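Local structure of putative cytochrome C (Sinorhizobium meliloti, 4PWA) at the heme c site. The protein carries electrons as a small c-type cytochrome, SorU, taking part in interprotein electron transfer during bacterial sulfite oxidation. Sequence-based numbering; all coordinates share one arbitrary frame. Chains: chain A/B, Putative cytochrome C.

The heme c site. Residues chain A 17, 19-21, 24-25, 36-38, 40, 43, 45, 49-50, 53-54, 58-61; chain B 26. With HEC (heme c), chain C.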
# COMPACT_ATOMS: atom_id res chain seq x y z
N SER A 17 -3.37 -10.98 -15.78
CA SER A 17 -3.06 -11.93 -14.72
C SER A 17 -4.08 -11.89 -13.60
O SER A 17 -4.63 -10.84 -13.30
CB SER A 17 -1.66 -11.68 -14.16
OG SER A 17 -1.45 -10.30 -13.91
N PRO A 19 -4.45 -13.28 -9.59
CA PRO A 19 -4.54 -11.84 -9.36
C PRO A 19 -3.46 -11.16 -10.17
O PRO A 19 -2.56 -11.83 -10.65
CB PRO A 19 -4.27 -11.69 -7.85
CG PRO A 19 -4.44 -13.07 -7.29
CD PRO A 19 -4.02 -13.99 -8.37
N GLN A 20 -3.55 -9.85 -10.36
CA GLN A 20 -2.56 -9.14 -11.19
C GLN A 20 -1.16 -9.10 -10.54
O GLN A 20 -1.04 -8.89 -9.35
CB GLN A 20 -3.06 -7.74 -11.53
CG GLN A 20 -4.19 -7.77 -12.54
CD GLN A 20 -5.39 -6.93 -12.18
OE1 GLN A 20 -5.33 -6.09 -11.28
NE2 GLN A 20 -6.49 -7.14 -12.89
N CYS A 21 -0.12 -9.35 -11.34
CA CYS A 21 1.26 -9.32 -10.83
C CYS A 21 1.55 -8.01 -10.15
O CYS A 21 2.18 -7.99 -9.09
CB CYS A 21 2.29 -9.49 -11.95
SG CYS A 21 1.96 -10.76 -13.14
N CYS A 24 0.82 -7.52 -6.40
CA CYS A 24 1.71 -8.18 -5.44
C CYS A 24 3.17 -7.72 -5.57
O CYS A 24 3.94 -7.74 -4.60
CB CYS A 24 1.62 -9.71 -5.59
SG CYS A 24 0.11 -10.59 -4.92
N HIS A 25 3.57 -7.28 -6.76
CA HIS A 25 4.98 -7.00 -7.05
C HIS A 25 5.27 -5.57 -7.45
O HIS A 25 4.44 -4.92 -8.10
CB HIS A 25 5.45 -7.90 -8.19
CG HIS A 25 5.63 -9.32 -7.79
ND1 HIS A 25 6.75 -9.77 -7.13
CD2 HIS A 25 4.84 -10.40 -7.98
CE1 HIS A 25 6.64 -11.07 -6.93
NE2 HIS A 25 5.49 -11.48 -7.44
N VAL A 36 3.45 -7.36 -1.63
CA VAL A 36 3.19 -8.70 -1.09
C VAL A 36 4.36 -9.65 -1.31
O VAL A 36 4.74 -10.40 -0.42
CB VAL A 36 1.91 -9.32 -1.67
CG1 VAL A 36 1.73 -10.74 -1.18
CG2 VAL A 36 0.66 -8.46 -1.31
N GLY A 37 4.94 -9.60 -2.50
CA GLY A 37 6.15 -10.37 -2.82
C GLY A 37 7.35 -9.48 -3.15
O GLY A 37 7.27 -8.27 -3.01
N PRO A 38 8.45 -10.09 -3.59
CA PRO A 38 9.68 -9.32 -3.75
C PRO A 38 9.64 -8.26 -4.86
O PRO A 38 8.95 -8.42 -5.87
CB PRO A 38 10.74 -10.40 -4.06
CG PRO A 38 9.97 -11.58 -4.54
CD PRO A 38 8.69 -11.53 -3.76
N LEU A 40 10.64 -6.84 -7.97
CA LEU A 40 11.25 -7.46 -9.15
C LEU A 40 12.36 -6.60 -9.75
O LEU A 40 13.22 -7.12 -10.47
CB LEU A 40 10.18 -7.82 -10.19
CG LEU A 40 9.12 -8.85 -9.74
CD1 LEU A 40 8.07 -9.08 -10.82
CD2 LEU A 40 9.76 -10.21 -9.30
N LEU A 43 15.10 -8.09 -7.57
CA LEU A 43 15.40 -9.48 -7.89
C LEU A 43 16.11 -9.59 -9.25
O LEU A 43 17.13 -10.27 -9.37
CB LEU A 43 14.11 -10.30 -7.86
CG LEU A 43 14.16 -11.73 -7.34
CD1 LEU A 43 14.81 -11.79 -5.97
CD2 LEU A 43 12.72 -12.30 -7.31
N PRO A 45 15.19 -11.11 -12.12
CA PRO A 45 15.22 -12.51 -12.52
C PRO A 45 15.34 -12.70 -14.03
O PRO A 45 14.88 -11.85 -14.79
CB PRO A 45 13.85 -13.03 -12.06
CG PRO A 45 12.96 -11.87 -12.25
CD PRO A 45 13.80 -10.63 -11.94
N ARG A 49 13.38 -18.07 -14.69
CA ARG A 49 13.01 -17.98 -13.28
C ARG A 49 11.58 -17.46 -13.13
O ARG A 49 10.81 -17.96 -12.29
CB ARG A 49 13.98 -17.07 -12.51
CG ARG A 49 13.73 -17.04 -11.01
CD ARG A 49 14.82 -16.26 -10.26
NE ARG A 49 14.54 -16.27 -8.82
CZ ARG A 49 15.29 -15.68 -7.90
NH1 ARG A 49 16.40 -15.02 -8.24
NH2 ARG A 49 14.94 -15.76 -6.62
N VAL A 50 11.21 -16.48 -13.95
CA VAL A 50 9.85 -15.95 -13.95
C VAL A 50 8.86 -17.01 -14.42
O VAL A 50 7.85 -17.26 -13.76
CB VAL A 50 9.69 -14.70 -14.84
CG1 VAL A 50 8.24 -14.19 -14.81
CG2 VAL A 50 10.66 -13.58 -14.41
N ALA A 53 8.17 -19.62 -11.97
CA ALA A 53 7.44 -19.13 -10.80
C ALA A 53 5.96 -18.98 -11.11
O ALA A 53 5.10 -19.43 -10.36
CB ALA A 53 8.01 -17.81 -10.33
N VAL A 54 5.67 -18.36 -12.24
CA VAL A 54 4.29 -18.19 -12.69
C VAL A 54 3.61 -19.53 -12.95
O VAL A 54 2.46 -19.73 -12.56
CB VAL A 54 4.24 -17.31 -13.96
CG1 VAL A 54 2.81 -17.18 -14.50
CG2 VAL A 54 4.85 -15.91 -13.66
N ILE A 58 5.19 -20.70 -6.11
CA ILE A 58 6.35 -20.82 -5.23
C ILE A 58 5.96 -20.17 -3.92
O ILE A 58 5.48 -19.04 -3.90
CB ILE A 58 7.58 -20.10 -5.83
CG1 ILE A 58 8.69 -19.98 -4.78
CG2 ILE A 58 7.18 -18.74 -6.39
CD1 ILE A 58 10.03 -19.65 -5.37
N GLY A 59 6.13 -20.90 -2.82
CA GLY A 59 5.74 -20.40 -1.51
C GLY A 59 4.28 -20.00 -1.51
O GLY A 59 3.45 -20.73 -2.05
N PRO A 60 3.95 -18.85 -0.93
CA PRO A 60 2.56 -18.41 -0.94
C PRO A 60 2.06 -17.81 -2.27
O PRO A 60 0.87 -17.50 -2.39
CB PRO A 60 2.50 -17.38 0.20
CG PRO A 60 3.89 -16.90 0.38
CD PRO A 60 4.83 -17.91 -0.21
N MET A 61 2.94 -17.67 -3.26
CA MET A 61 2.52 -17.24 -4.59
C MET A 61 1.77 -18.35 -5.31
O MET A 61 2.30 -19.44 -5.50
CB MET A 61 3.72 -16.84 -5.45
CG MET A 61 3.30 -16.36 -6.82
SD MET A 61 4.67 -15.78 -7.82
CE MET A 61 4.09 -16.25 -9.45
N THR B 26 -3.95 -10.78 2.44
CA THR B 26 -3.80 -11.42 1.14
C THR B 26 -4.40 -12.83 1.13
O THR B 26 -4.21 -13.61 2.06
CB THR B 26 -2.35 -11.50 0.70
OG1 THR B 26 -1.86 -10.17 0.48
CG2 THR B 26 -2.23 -12.25 -0.59
FE HEC C . 4.97 -13.40 -7.72
CHA HEC C . 7.69 -14.69 -6.13
CHB HEC C . 6.73 -13.05 -10.57
CHC HEC C . 2.09 -12.64 -9.35
CHD HEC C . 3.36 -12.99 -4.76
NA HEC C . 6.83 -13.84 -8.26
C1A HEC C . 7.84 -14.29 -7.44
C2A HEC C . 9.07 -14.33 -8.19
C3A HEC C . 8.82 -13.86 -9.41
C4A HEC C . 7.41 -13.53 -9.47
CMA HEC C . 9.86 -13.71 -10.54
CAA HEC C . 10.44 -14.81 -7.65
CBA HEC C . 10.40 -16.33 -7.63
CGA HEC C . 11.75 -16.90 -7.25
O1A HEC C . 12.27 -17.73 -8.03
O2A HEC C . 12.31 -16.53 -6.17
NB HEC C . 4.51 -12.94 -9.58
C1B HEC C . 5.37 -12.91 -10.65
C2B HEC C . 4.58 -12.77 -11.86
C3B HEC C . 3.32 -12.62 -11.51
C4B HEC C . 3.24 -12.75 -10.08
CMB HEC C . 5.13 -12.60 -13.29
CAB HEC C . 2.12 -12.41 -12.47
CBB HEC C . 1.83 -13.66 -13.32
NC HEC C . 3.10 -12.87 -7.15
C1C HEC C . 2.02 -12.65 -7.98
C2C HEC C . 0.79 -12.74 -7.22
C3C HEC C . 1.16 -12.60 -5.93
C4C HEC C . 2.60 -12.82 -5.88
CMC HEC C . -0.52 -12.22 -7.83
CAC HEC C . 0.29 -12.44 -4.64
CBC HEC C . -1.23 -12.71 -4.57
ND HEC C . 5.46 -13.78 -5.77
C1D HEC C . 4.62 -13.54 -4.69
C2D HEC C . 5.25 -13.94 -3.46
C3D HEC C . 6.61 -14.48 -3.87
C4D HEC C . 6.65 -14.32 -5.32
CMD HEC C . 4.68 -13.83 -2.04
CAD HEC C . 7.71 -15.04 -2.94
CBD HEC C . 7.78 -16.55 -3.10
CGD HEC C . 8.65 -17.13 -2.02
O1D HEC C . 9.90 -17.06 -2.17
O2D HEC C . 8.09 -17.69 -1.02
O HOH W 1 11.44 -19.31 -10.08
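Heme c is held in a class I-type cytochrome pocket, where its iron is near octahedral: A:His25 NE2 binds HEC FE at 2.0 Å as the proximal ligand, and A:Met61 SD binds it at 2.4 Å from the opposite face, with 170° between them. The imidazole rotation is fixed from behind, since A:His25 ND1 donates to the carbonyl A:Pro38 O at 2.9 Å, the acceptor lying in the ring plane; this bond would tend to make the imidazole a stronger donor to iron. A:Met61 sends CG anti to its backbone N (chi1 -178°) and stays extended before bending at chi3, so CB, CG and CE all lie against the porphyrin. On the edge, covalent thioethers join A:Cys21 SG to HEC CAB and A:Cys24 SG to HEC CAC, completing the CXXCH motif with A:His25; A:Ser17 OG accepts from A:Cys21 N at the start of helix 21-24. A:Arg49, extended from helix 47-56, grips one propionate side-on: NE donates to HEC O1A at 2.8 Å, nearly straight (176° at H) and in the guanidinium plane, while NH2 forms a salt bridge to HEC O2A at 2.8 Å. Water 1 joins HEC O1A to A:Arg49 O, and A:Leu43 CG lies over the rim of one guanidinium face. An alanine in place of A:Arg49 would remove both guanidinium bonds and would probably leave this propionate less firmly held. Farther out, on the histidine side, A:Pro38 CD sits over pyrrole D, 4.0 Å from its centroid, and A:Leu40 CD2 meets methyl HEC CMA. On the methionine side A:Val54 CG2 touches methyl HEC CMB at 3.3 Å, while A:Ile58 spans both propionates, CD1 reaching carboxyl carbon HEC CGA and CG1 and CG2 packing on HEC CBD. B:Thr26 CG2 of a neighbouring chain comes to 4.1 Å from HEC CBC, a slight contact that may reflect crystal packing. Largely buried and doubly ligated, the heme is the redox centre through which SorU passes electrons.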